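Local atomic coordinates of trp repressor binding protein WrbA (Deinococcus radiodurans, PDB entry 1YDG), a protein that catalyses the reduction of quinones to quinols by NADH or NADPH, using one bound FMN per monomer of a homotetramer. Residues G163-Y167 / G168-T172. Residues are numbered along the deposited sequence; the frame is centred on the assembly and turned at random.
Sequences GGNPY and GASVT
Asn165 lays its side chain along Gly168 and Ser170. Asn165 CB lies 3.2 Å from Gly168 O, and Asn165 CG is closer still, 3.0 Å from that carbonyl oxygen. With CG anti to the backbone N (chi1 -159°), the amide is carried over the following residues and its two ends face different partners. Asn165 OD1 accepts the backbone N-H of Tyr167, two residues on, at 3.0 Å from Tyr167 N and in the carbonyl plane, which makes this an Asx turn. Asn165 ND2 goes the other way and donates to Ser170 OG at 2.7 Å, the hydroxyl standing 23° out of the amide plane. Serine suits its place because its short side chain, with OG between the backbone N and the carbonyl carbon, brings a hydroxyl within bonding reach of that amide. Asparagine suits the place because one short side chain offers an acceptor and a donor at once; an alanine here would probably leave Tyr167 N and Ser170 OG without these mates and the turn less firmly tied to the strand.

The turn links helix 157-162, which ends in a Schellman motif at Gly163, to strand 170-172, which runs parallel to strand 117-124 in the central sheet of the flavodoxin-like fold. Ser170 thus lies near the FMN site, its side chain about 6 Å from that of Ser123. A weak bond from Gly168 N to Asn165 O, 3.4 Å long, also spans the bend. Gly168 fits because at its phi of 154° a CB would be jammed against Tyr167 O. Pro166 sets CG 4.1 Å above one face of the Tyr167 ring, toward the rim. The Tyr167 hydroxyl hydrogen-bonds Thr133 of a second subunit and His144 of a third.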
loop_
_atom_site.group_PDB
_atom_site.type_symbol
_atom_site.label_atom_id
_atom_site.label_comp_id
_atom_site.label_asym_id
_atom_site.label_seq_id
_atom_site.Cartn_x
_atom_site.Cartn_y
_atom_site.Cartn_z
ATOM N N GLY B 163 -12.300 -17.485 -1.850
ATOM C CA GLY B 163 -11.481 -16.919 -0.766
ATOM C C GLY B 163 -11.756 -15.437 -0.561
ATOM O O GLY B 163 -11.305 -14.848 0.427
ATOM N N GLY B 164 -12.499 -14.837 -1.498
ATOM C CA GLY B 164 -12.932 -13.445 -1.387
ATOM C C GLY B 164 -11.813 -12.449 -1.631
ATOM O O GLY B 164 -11.316 -11.841 -0.670
ATOM N N ASN B 165 -11.401 -12.269 -2.888
ATOM C CA ASN B 165 -10.426 -11.217 -3.170
ATOM C C ASN B 165 -11.000 -10.104 -4.033
ATOM O O ASN B 165 -11.084 -10.215 -5.237
ATOM C CB ASN B 165 -9.110 -11.760 -3.730
ATOM C CG ASN B 165 -7.929 -10.763 -3.555
ATOM O OD1 ASN B 165 -8.083 -9.523 -3.652
ATOM N ND2 ASN B 165 -6.735 -11.323 -3.295
ATOM N N PRO B 166 -11.362 -8.989 -3.394
ATOM C CA PRO B 166 -11.974 -7.885 -4.099
ATOM C C PRO B 166 -10.994 -7.170 -5.060
ATOM O O PRO B 166 -11.421 -6.528 -6.018
ATOM C CB PRO B 166 -12.417 -6.966 -2.957
ATOM C CG PRO B 166 -11.466 -7.227 -1.887
ATOM C CD PRO B 166 -11.162 -8.680 -1.962
ATOM N N TYR B 167 -9.697 -7.302 -4.815
ATOM C CA TYR B 167 -8.696 -6.557 -5.595
ATOM C C TYR B 167 -8.402 -7.266 -6.897
ATOM O O TYR B 167 -7.962 -6.647 -7.849
ATOM C CB TYR B 167 -7.386 -6.362 -4.809
ATOM C CG TYR B 167 -7.539 -5.748 -3.431
ATOM C CD1 TYR B 167 -6.762 -6.193 -2.366
ATOM C CD2 TYR B 167 -8.457 -4.726 -3.180
ATOM C CE1 TYR B 167 -6.903 -5.652 -1.090
ATOM C CE2 TYR B 167 -8.590 -4.161 -1.882
ATOM C CZ TYR B 167 -7.815 -4.634 -0.861
ATOM O OH TYR B 167 -7.917 -4.105 0.405
ATOM N N GLY B 168 -8.657 -8.569 -6.928
ATOM C CA GLY B 168 -8.357 -9.388 -8.083
ATOM C C GLY B 168 -8.141 -10.835 -7.686
ATOM O O GLY B 168 -7.818 -11.140 -6.547
ATOM N N ALA B 169 -8.313 -11.725 -8.648
ATOM C CA ALA B 169 -8.141 -13.162 -8.418
ATOM C C ALA B 169 -6.759 -13.424 -7.850
ATOM O O ALA B 169 -5.771 -12.856 -8.312
ATOM C CB ALA B 169 -8.340 -13.948 -9.720
ATOM N N SER B 170 -6.700 -14.242 -6.809
ATOM C CA SER B 170 -5.427 -14.647 -6.244
ATOM C C SER B 170 -5.516 -16.066 -5.732
ATOM O O SER B 170 -6.414 -16.415 -4.957
ATOM C CB SER B 170 -4.925 -13.680 -5.162
ATOM O OG SER B 170 -5.736 -13.681 -4.018
ATOM N N VAL B 171 -4.568 -16.862 -6.206
ATOM C CA VAL B 171 -4.546 -18.293 -6.059
ATOM C C VAL B 171 -3.383 -18.674 -5.148
ATOM O O VAL B 171 -2.320 -18.053 -5.206
ATOM C CB VAL B 171 -4.348 -18.927 -7.443
ATOM C CG1 VAL B 171 -4.029 -20.406 -7.345
ATOM C CG2 VAL B 171 -5.577 -18.690 -8.307
ATOM N N THR B 172 -3.588 -19.689 -4.311
ATOM C CA THR B 172 -2.503 -20.259 -3.509
ATOM C C THR B 172 -1.832 -21.367 -4.330
ATOM O O THR B 172 -2.445 -22.402 -4.633
ATOM C CB THR B 172 -2.997 -20.761 -2.149
ATOM O OG1 THR B 172 -3.626 -19.681 -1.452
ATOM C CG2 THR B 172 -1.837 -21.258 -1.293
#